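Putative Xylose isomerase (Rhodospirillum rubrum, PDB 3QXB) binds iron(III) and manganese(II) ions in a TIM barrel and is probably an isomerase related to xylose isomerase. Local coordinates at residues 21-30 and 47-58; 68-76 and 118-126. All coordinates share one frame; numbering follows the deposited sequence. Where two conformers were deposited one is given.

Contact 1 (21-30 and 47-58); sequences KLGVNLCFAV and LGLEYVQYTYDL
Asn25 ND2 donates to Gln53 OE1 at 3.1 Å; the acceptor lies in the plane of the Asn25 amide, while the two amide planes stand 84° apart. Gln53 OE1 also accepts from His244, a metal ligand, and Gln53 NE2 reaches Ser88; Gln53 is thus a second-shell residue, and Asn25, one step further out, probably helps fix its rotation. Asn25 OD1 takes Cys27 N at 2.7 Å in an Asx turn, and water 2 joins ND2 to Thr55 OG1. The parallel strands 22-25 and 51-55 are bonded by Val24 N to Tyr51 O (2.8 Å) and Gln53 N to Val24 O (2.8 Å), and Leu26, just past the first strand, adds N to Gln53 O (3.0 Å). Where the strands begin, the extended chain of Lys21, CG anti to the backbone N (chi1 -178°), lays CE over the centre of the Tyr51 ring, 3.6 Å from its centroid, with NZ in a cation-pi contact and salt-bridged to Glu87. On the Val24 and Val52 side, Leu49 CD1 packs on Val24 CB at 3.9 Å. Helix 36-46 makes the beta-alpha-beta crossover between these first two barrel strands; Val43 meets Val24 and Leu26, and Met302 of helix 295-310 meets Val24 and Phe28.

Contact 2 (68-76 and 118-126); sequences RDRRAIAYA and RAIDMTAAM. With EDO (1,2-ethanediol), chain L; EDO (1,2-ethanediol), chain N.
The Arg68 guanidinium lies with one face against helix 106-125: Met122 CB sits 3.6 Å above its plane, off its middle, with Arg118 O and Met122 N also over a face. Its edge takes Asp69 OD1 and water 3 in plane. NE (2.9 Å) and NH2 (3.0 Å) of Arg68 both grip that single Asp69 oxygen from the same face of its carboxylate, NH2 on the syn side and NE further out of plane, in a salt bridge within helix 65-81. Water 3 accepts from Arg68 NH1, donates to Asp121 OD2 and lies over the centre of a face of the Arg118 guanidinium; Asp121 OD1 bonds Tyr166 OH. Arg68 NH1 comes 3.4 Å from Arg118 NH2 with the planes 53° apart; Pro61 O accepts from both arginines, and Asp65 is salt-bridged to Arg118. Both helices belong to the outer layer of the TIM barrel; the axes of 68-76 and 118-125 cross at -46° and come within 9.2 Å. Replacing Arg68 by alanine removes both donors and the flat group, which would probably leave Asp69 OD1 without its mates and open a gap beside Met122. Small residues admit the selenomethionines: Ala72 CB touches both Met122 CG and Met126 CG at 3.8 Å. Met126, bent at chi3 (80°), swings CE to 3.6 Å from Ala72 O. Ala125 CB packs on Asp69 CG, while Ala76 CB approaches Met126 O at 3.4 Å.

How the contacts relate
Contact 1 closes before contact 2 opens along the chain, and their centres are 16 Å apart. Contact 1 joins the first two strands of the eight-stranded parallel barrel, about 11 Å from the chain centre; contact 2, at about 17 Å, joins helices 65-81 and 106-125 of the layer outside it. Strand 51-55 is followed, after residues 56-64, by helix 65-81, so consecutive elements carry the two contacts. They also touch: Tyr54 CG packs on Met126 CE at 3.6 Å, and Tyr56 OH lies 3.2 Å from Ala119 CB. Contact 1 lies beside the metal centre, the Asn25 side chain about 7 Å from the bound ions, whereas contact 2 lies away. Both meet the second subunit.

Contact 1 (21-30 and 47-58)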
loop_
_atom_site.group_PDB
_atom_site.type_symbol
_atom_site.label_atom_id
_atom_site.label_comp_id
_atom_site.label_asym_id
_atom_site.label_seq_id
_atom_site.Cartn_x
_atom_site.Cartn_y
_atom_site.Cartn_z
ATOM N N LYS A 21 22.830 12.782 11.579
ATOM C CA LYS A 21 21.917 12.143 12.498
ATOM C C LYS A 21 21.090 11.184 11.659
ATOM O O LYS A 21 20.195 11.582 10.921
ATOM C CB LYS A 21 21.018 13.161 13.222
ATOM C CG LYS A 21 20.058 12.531 14.261
ATOM C CD LYS A 21 19.184 13.601 14.864
ATOM C CE LYS A 21 18.153 13.091 15.836
ATOM N NZ LYS A 21 17.093 14.117 16.067
ATOM N N LEU A 22 21.434 9.916 11.765
ATOM C CA LEU A 22 20.745 8.889 11.035
ATOM C C LEU A 22 19.649 8.304 11.898
ATOM O O LEU A 22 19.819 8.147 13.124
ATOM C CB LEU A 22 21.706 7.767 10.647
ATOM C CG LEU A 22 22.852 8.120 9.716
ATOM C CD1 LEU A 22 23.797 6.906 9.639
ATOM C CD2 LEU A 22 22.335 8.550 8.339
ATOM N N GLY A 23 18.536 7.971 11.243
ATOM C CA GLY A 23 17.461 7.262 11.874
ATOM C C GLY A 23 16.879 6.220 10.901
ATOM O O GLY A 23 17.307 6.132 9.742
ATOM N N VAL A 24 15.917 5.420 11.353
ATOM C CA VAL A 24 15.226 4.516 10.437
ATOM C C VAL A 24 13.704 4.592 10.514
ATOM O O VAL A 24 13.129 4.631 11.582
ATOM C CB VAL A 24 15.760 3.055 10.620
ATOM C CG1 VAL A 24 15.478 2.509 12.049
ATOM C CG2 VAL A 24 15.206 2.147 9.530
ATOM N N ASN A 25 13.048 4.621 9.356
ATOM C CA ASN A 25 11.621 4.431 9.280
ATOM C C ASN A 25 11.391 2.915 9.203
ATOM O O ASN A 25 12.029 2.193 8.442
ATOM C CB ASN A 25 11.042 5.188 8.073
ATOM C CG ASN A 25 9.577 4.933 7.871
ATOM O OD1 ASN A 25 9.181 3.812 7.672
ATOM N ND2 ASN A 25 8.749 5.986 7.950
ATOM N N LEU A 26 10.450 2.449 10.004
ATOM C CA LEU A 26 10.176 1.018 10.161
ATOM C C LEU A 26 9.501 0.366 8.967
ATOM O O LEU A 26 9.217 -0.850 9.010
ATOM C CB LEU A 26 9.373 0.795 11.449
ATOM C CG LEU A 26 10.144 1.188 12.716
ATOM C CD1 LEU A 26 9.315 0.944 13.952
ATOM C CD2 LEU A 26 11.460 0.447 12.813
ATOM N N CYS A 27 9.280 1.115 7.884
ATOM C CA CYS A 27 8.714 0.531 6.634
ATOM C C CYS A 27 9.441 -0.737 6.159
ATOM O O CYS A 27 8.830 -1.631 5.577
ATOM C CB CYS A 27 8.713 1.546 5.493
ATOM S SG CYS A 27 10.339 2.178 5.121
ATOM N N PHE A 28 10.742 -0.835 6.414
ATOM C CA PHE A 28 11.510 -1.990 5.953
ATOM C C PHE A 28 11.076 -3.273 6.645
ATOM O O PHE A 28 11.354 -4.356 6.125
ATOM C CB PHE A 28 13.016 -1.773 6.229
ATOM C CG PHE A 28 13.397 -2.043 7.664
ATOM C CD1 PHE A 28 13.331 -1.031 8.622
ATOM C CD2 PHE A 28 13.791 -3.303 8.070
ATOM C CE1 PHE A 28 13.665 -1.294 9.944
ATOM C CE2 PHE A 28 14.122 -3.568 9.392
ATOM C CZ PHE A 28 14.037 -2.569 10.329
ATOM N N ALA A 29 10.399 -3.160 7.803
ATOM C CA ALA A 29 9.996 -4.290 8.659
ATOM C C ALA A 29 8.559 -4.731 8.493
ATOM O O ALA A 29 8.127 -5.727 9.098
ATOM C CB ALA A 29 10.244 -3.958 10.145
ATOM N N VAL A 30 7.814 -3.989 7.690
ATOM C CA VAL A 30 6.362 -4.244 7.497
ATOM C C VAL A 30 6.107 -5.700 7.125
ATOM O O VAL A 30 6.855 -6.264 6.313
ATOM C CB VAL A 30 5.778 -3.277 6.455
ATOM C CG1 VAL A 30 4.385 -3.750 5.955
ATOM C CG2 VAL A 30 5.779 -1.850 7.024
ATOM N N LEU A 47 20.983 -2.975 13.256
ATOM C CA LEU A 47 21.230 -1.728 12.533
ATOM C C LEU A 47 22.086 -0.741 13.325
ATOM O O LEU A 47 22.647 0.157 12.723
ATOM C CB LEU A 47 19.940 -1.027 12.152
ATOM C CG LEU A 47 18.908 -1.900 11.440
ATOM C CD1 LEU A 47 17.725 -1.016 11.086
ATOM C CD2 LEU A 47 19.522 -2.567 10.246
ATOM N N GLY A 48 22.184 -0.903 14.646
ATOM C CA GLY A 48 23.032 -0.003 15.470
ATOM C C GLY A 48 22.534 1.443 15.425
ATOM O O GLY A 48 23.309 2.353 15.361
ATOM N N LEU A 49 21.213 1.645 15.455
ATOM C CA LEU A 49 20.627 3.002 15.373
ATOM C C LEU A 49 19.794 3.322 16.617
ATOM O O LEU A 49 19.445 2.453 17.414
ATOM C CB LEU A 49 19.750 3.120 14.114
ATOM C CG LEU A 49 20.526 3.074 12.800
ATOM C CD1 LEU A 49 19.575 2.971 11.617
ATOM C CD2 LEU A 49 21.382 4.324 12.686
ATOM N N GLU A 50 19.485 4.589 16.769
ATOM C CA GLU A 50 18.813 5.079 17.974
ATOM C C GLU A 50 17.513 5.818 17.647
ATOM O O GLU A 50 16.477 5.640 18.318
ATOM C CB GLU A 50 19.828 5.986 18.676
ATOM C CG GLU A 50 19.322 6.626 19.890
ATOM C CD GLU A 50 20.365 7.512 20.551
ATOM O OE1 GLU A 50 21.554 7.514 20.104
ATOM O OE2 GLU A 50 19.947 8.184 21.508
ATOM N N TYR A 51 17.521 6.550 16.546
ATOM C CA TYR A 51 16.357 7.326 16.111
ATOM C C TYR A 51 15.451 6.584 15.117
ATOM O O TYR A 51 15.883 6.085 14.069
ATOM C CB TYR A 51 16.805 8.671 15.597
ATOM C CG TYR A 51 17.684 9.364 16.631
ATOM C CD1 TYR A 51 17.141 9.915 17.779
ATOM C CD2 TYR A 51 19.063 9.421 16.479
ATOM C CE1 TYR A 51 17.959 10.548 18.755
ATOM C CE2 TYR A 51 19.877 10.041 17.440
ATOM C CZ TYR A 51 19.311 10.602 18.571
ATOM O OH TYR A 51 20.122 11.220 19.505
ATOM N N VAL A 52 14.175 6.536 15.471
ATOM C CA VAL A 52 13.221 5.730 14.773
ATOM C C VAL A 52 11.986 6.543 14.363
ATOM O O VAL A 52 11.521 7.391 15.119
ATOM C CB VAL A 52 12.776 4.607 15.693
ATOM C CG1 VAL A 52 11.666 3.803 15.049
ATOM C CG2 VAL A 52 13.982 3.712 16.131
ATOM N N GLN A 53 11.471 6.284 13.167
ATOM C CA GLN A 53 10.160 6.781 12.752
ATOM C C GLN A 53 9.272 5.579 12.565
ATOM O O GLN A 53 9.558 4.687 11.732
ATOM C CB GLN A 53 10.233 7.612 11.474
ATOM C CG GLN A 53 8.997 8.306 11.131
ATOM C CD GLN A 53 9.169 9.286 10.007
ATOM O OE1 GLN A 53 9.445 8.905 8.859
ATOM N NE2 GLN A 53 8.991 10.587 10.328
ATOM N N TYR A 54 8.214 5.534 13.365
ATOM C CA TYR A 54 7.296 4.414 13.364
ATOM C C TYR A 54 6.335 4.627 12.214
ATOM O O TYR A 54 5.947 5.754 11.965
ATOM C CB TYR A 54 6.572 4.398 14.693
ATOM C CG TYR A 54 5.534 3.301 14.895
ATOM C CD1 TYR A 54 5.892 2.042 15.388
ATOM C CD2 TYR A 54 4.201 3.547 14.662
ATOM C CE1 TYR A 54 4.928 1.039 15.598
ATOM C CE2 TYR A 54 3.253 2.576 14.910
ATOM C CZ TYR A 54 3.619 1.322 15.364
ATOM O OH TYR A 54 2.601 0.356 15.562
ATOM N N THR A 55 5.977 3.569 11.486
ATOM C CA THR A 55 5.092 3.703 10.316
ATOM C C THR A 55 3.634 3.270 10.645
ATOM O O THR A 55 3.412 2.275 11.345
ATOM C CB THR A 55 5.620 2.880 9.100
ATOM O OG1 THR A 55 4.727 3.002 7.979
ATOM C CG2 THR A 55 5.788 1.373 9.433
ATOM N N TYR A 56 2.653 4.003 10.134
ATOM C CA TYR A 56 1.236 3.579 10.239
ATOM C C TYR A 56 1.019 2.161 9.644
ATOM O O TYR A 56 0.056 1.504 9.976
ATOM C CB TYR A 56 0.328 4.502 9.480
ATOM C CG TYR A 56 0.257 5.985 9.900
ATOM C CD1 TYR A 56 1.048 6.523 10.914
ATOM C CD2 TYR A 56 -0.561 6.840 9.209
ATOM C CE1 TYR A 56 0.966 7.874 11.223
ATOM C CE2 TYR A 56 -0.620 8.202 9.498
ATOM C CZ TYR A 56 0.125 8.717 10.484
ATOM O OH TYR A 56 -0.003 10.080 10.797
ATOM N N ASP A 57 1.911 1.724 8.751
ATOM C CA ASP A 57 1.882 0.395 8.140
ATOM C C ASP A 57 2.098 -0.772 9.133
ATOM O O ASP A 57 1.973 -1.917 8.746
ATOM C CB ASP A 57 2.885 0.298 6.964
ATOM C CG ASP A 57 2.372 0.951 5.665
ATOM O OD1 ASP A 57 1.198 1.408 5.572
ATOM O OD2 ASP A 57 3.156 1.035 4.693
ATOM N N LEU A 58 2.435 -0.503 10.390
ATOM C CA LEU A 58 2.549 -1.567 11.397
ATOM C C LEU A 58 1.266 -1.667 12.207
ATOM O O LEU A 58 0.854 -2.765 12.531
ATOM C CB LEU A 58 3.724 -1.330 12.346
ATOM C CG LEU A 58 5.121 -1.653 11.823
ATOM C CD1 LEU A 58 6.208 -1.095 12.793
ATOM C CD2 LEU A 58 5.270 -3.134 11.684
HETATM O O HOH W 1 20.238 6.550 15.071
HETATM O O HOH W 2 6.066 5.372 6.998
#

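Contact 2 (68-76 and 118-126)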
loop_
_atom_site.group_PDB
_atom_site.type_symbol
_atom_site.label_atom_id
_atom_site.label_comp_id
_atom_site.label_asym_id
_atom_site.label_seq_id
_atom_site.Cartn_x
_atom_site.Cartn_y
_atom_site.Cartn_z
ATOM N N ARG A 68 -5.858 -1.457 18.659
ATOM C CA ARG A 68 -4.874 -0.655 17.974
ATOM C C ARG A 68 -3.879 -0.115 18.988
ATOM O O ARG A 68 -2.700 -0.277 18.777
ATOM C CB ARG A 68 -5.499 0.525 17.221
ATOM C CG ARG A 68 -4.485 1.398 16.492
ATOM C CD ARG A 68 -5.063 2.725 16.131
ATOM N NE ARG A 68 -5.323 3.525 17.305
ATOM C CZ ARG A 68 -6.202 4.527 17.403
ATOM N NH1 ARG A 68 -6.942 4.894 16.378
ATOM N NH2 ARG A 68 -6.296 5.196 18.546
ATOM N N ASP A 69 -4.341 0.556 20.053
ATOM C CA ASP A 69 -3.404 1.192 21.021
ATOM C C ASP A 69 -2.626 0.171 21.844
ATOM O O ASP A 69 -1.467 0.430 22.170
ATOM C CB ASP A 69 -4.073 2.207 21.975
ATOM C CG ASP A 69 -4.687 3.378 21.238
ATOM O OD1 ASP A 69 -4.310 3.602 20.062
ATOM O OD2 ASP A 69 -5.531 4.064 21.859
ATOM N N ARG A 70 -3.255 -0.961 22.189
ATOM C CA ARG A 70 -2.555 -2.045 22.876
ATOM C C ARG A 70 -1.297 -2.404 22.085
ATOM O O ARG A 70 -0.230 -2.485 22.648
ATOM C CB ARG A 70 -3.472 -3.271 23.050
ATOM C CG ARG A 70 -2.895 -4.455 23.862
ATOM C CD ARG A 70 -3.981 -5.539 24.180
ATOM N NE ARG A 70 -4.718 -5.234 25.409
ATOM C CZ ARG A 70 -5.987 -5.563 25.640
ATOM N NH1 ARG A 70 -6.686 -6.242 24.733
ATOM N NH2 ARG A 70 -6.562 -5.220 26.787
ATOM N N ARG A 71 -1.424 -2.596 20.771
ATOM C CA ARG A 71 -0.263 -2.997 19.919
ATOM C C ARG A 71 0.732 -1.835 19.737
ATOM O O ARG A 71 1.923 -1.999 19.923
ATOM C CB ARG A 71 -0.758 -3.561 18.560
ATOM C CG ARG A 71 0.297 -4.257 17.724
ATOM C CD ARG A 71 0.962 -5.381 18.480
ATOM N NE ARG A 71 1.694 -6.238 17.556
ATOM C CZ ARG A 71 2.292 -7.377 17.878
ATOM N NH1 ARG A 71 2.313 -7.798 19.109
ATOM N NH2 ARG A 71 2.876 -8.087 16.940
ATOM N N ALA A 72 0.226 -0.646 19.414
ATOM C CA ALA A 72 1.069 0.545 19.272
ATOM C C ALA A 72 1.817 0.820 20.551
ATOM O O ALA A 72 3.002 1.050 20.496
ATOM C CB ALA A 72 0.276 1.740 18.829
ATOM N N ILE A 73 1.139 0.754 21.695
ATOM C CA ILE A 73 1.808 0.947 22.976
ATOM C C ILE A 73 2.886 -0.108 23.267
ATOM O O ILE A 73 3.939 0.222 23.772
ATOM C CB ILE A 73 0.803 1.049 24.146
ATOM C CG1 ILE A 73 0.041 2.374 24.075
ATOM C CG2 ILE A 73 1.508 0.928 25.518
ATOM C CD1 ILE A 73 -1.209 2.420 24.924
ATOM N N ALA A 74 2.628 -1.365 22.924
ATOM C CA ALA A 74 3.654 -2.405 23.056
ATOM C C ALA A 74 4.926 -2.092 22.246
ATOM O O ALA A 74 6.021 -2.276 22.753
ATOM C CB ALA A 74 3.097 -3.829 22.726
ATOM N N TYR A 75 4.781 -1.628 21.014
ATOM C CA TYR A 75 5.962 -1.137 20.261
ATOM C C TYR A 75 6.623 0.037 20.974
ATOM O O TYR A 75 7.841 0.019 21.181
ATOM C CB TYR A 75 5.607 -0.722 18.828
ATOM C CG TYR A 75 5.353 -1.875 17.895
ATOM C CD1 TYR A 75 6.376 -2.738 17.528
ATOM C CD2 TYR A 75 4.106 -2.065 17.326
ATOM C CE1 TYR A 75 6.143 -3.802 16.656
ATOM C CE2 TYR A 75 3.870 -3.101 16.437
ATOM C CZ TYR A 75 4.899 -3.973 16.113
ATOM O OH TYR A 75 4.656 -5.015 15.257
ATOM N N ALA A 76 5.850 1.035 21.388
ATOM C CA ALA A 76 6.482 2.208 22.104
ATOM C C ALA A 76 7.272 1.795 23.313
ATOM O O ALA A 76 8.429 2.239 23.526
ATOM C CB ALA A 76 5.422 3.274 22.476
ATOM N N ARG A 118 -7.212 10.054 13.957
ATOM C CA ARG A 118 -6.979 8.752 14.575
ATOM C C ARG A 118 -5.492 8.448 14.715
ATOM O O ARG A 118 -5.068 7.885 15.739
ATOM C CB ARG A 118 -7.720 7.667 13.792
ATOM C CG ARG A 118 -9.237 7.789 13.943
ATOM C CD ARG A 118 -10.030 6.654 13.273
ATOM N NE ARG A 118 -9.802 5.400 13.986
ATOM C CZ ARG A 118 -10.440 5.015 15.090
ATOM N NH1 ARG A 118 -11.408 5.762 15.624
ATOM N NH2 ARG A 118 -10.143 3.846 15.644
ATOM N N ALA A 119 -4.703 8.815 13.705
ATOM C CA ALA A 119 -3.237 8.699 13.815
ATOM C C ALA A 119 -2.675 9.537 14.961
ATOM O O ALA A 119 -1.761 9.105 15.670
ATOM C CB ALA A 119 -2.550 9.098 12.485
ATOM N N ILE A 120 -3.195 10.741 15.140
ATOM C CA ILE A 120 -2.826 11.551 16.291
ATOM C C ILE A 120 -3.204 10.828 17.612
ATOM O O ILE A 120 -2.409 10.788 18.545
ATOM C CB ILE A 120 -3.527 12.925 16.220
ATOM C CG1 ILE A 120 -2.912 13.747 15.082
ATOM C CG2 ILE A 120 -3.512 13.622 17.586
ATOM C CD1 ILE A 120 -3.723 14.993 14.630
ATOM N N ASP A 121 -4.404 10.258 17.694
ATOM C CA ASP A 121 -4.775 9.442 18.903
ATOM C C ASP A 121 -3.767 8.325 19.189
ATOM O O ASP A 121 -3.220 8.168 20.309
ATOM C CB ASP A 121 -6.165 8.860 18.773
ATOM C CG ASP A 121 -7.250 9.892 18.827
ATOM O OD1 ASP A 121 -7.055 11.023 19.336
ATOM O OD2 ASP A 121 -8.323 9.580 18.332
HETATM N N MSE A 122 -3.477 7.554 18.165
HETATM C CA MSE A 122 -2.451 6.478 18.287
HETATM C C MSE A 122 -1.063 6.996 18.676
HETATM O O MSE A 122 -0.319 6.435 19.546
HETATM C CB MSE A 122 -2.385 5.743 16.922
HETATM C CG MSE A 122 -1.566 4.436 16.916
HETATM SE SE MSE A 122 -1.538 3.771 15.083
HETATM C CE MSE A 122 -0.235 4.882 14.369
ATOM N N THR A 123 -0.682 8.102 18.064
ATOM C CA THR A 123 0.639 8.687 18.386
ATOM C C THR A 123 0.691 9.162 19.854
ATOM O O THR A 123 1.695 8.943 20.543
ATOM C CB THR A 123 0.955 9.818 17.402
ATOM O OG1 THR A 123 0.901 9.307 16.050
ATOM C CG2 THR A 123 2.346 10.445 17.720
ATOM N N ALA A 124 -0.368 9.806 20.346
ATOM C CA ALA A 124 -0.429 10.253 21.760
ATOM C C ALA A 124 -0.405 9.044 22.695
ATOM O O ALA A 124 0.213 9.067 23.738
ATOM C CB ALA A 124 -1.729 11.058 22.025
ATOM N N ALA A 125 -1.072 7.974 22.306
ATOM C CA ALA A 125 -1.104 6.754 23.136
ATOM C C ALA A 125 0.295 6.192 23.305
ATOM O O ALA A 125 0.666 5.716 24.408
ATOM C CB ALA A 125 -2.076 5.709 22.508
HETATM N N MSE A 126 1.094 6.292 22.237
HETATM C CA MSE A 126 2.514 5.878 22.231
HETATM C C MSE A 126 3.444 6.806 22.978
HETATM O O MSE A 126 4.602 6.464 23.180
HETATM C CB MSE A 126 3.047 5.729 20.793
HETATM C CG MSE A 126 2.351 4.670 20.017
HETATM SE SE MSE A 126 2.801 4.545 18.167
HETATM C CE MSE A 126 4.455 3.590 18.337
HETATM C C1 EDO L . -0.575 -7.541 22.867
HETATM O O1 EDO L . -0.994 -8.475 21.844
HETATM C C2 EDO L . -0.012 -6.267 22.225
HETATM O O2 EDO L . 1.217 -6.632 21.564
HETATM C C1 EDO N . 4.167 -10.501 19.963
HETATM O O1 EDO N . 3.194 -10.201 20.963
HETATM C C2 EDO N . 3.562 -10.926 18.646
HETATM O O2 EDO N . 4.405 -10.542 17.545
HETATM O O HOH W 3 -8.560 6.856 17.582
#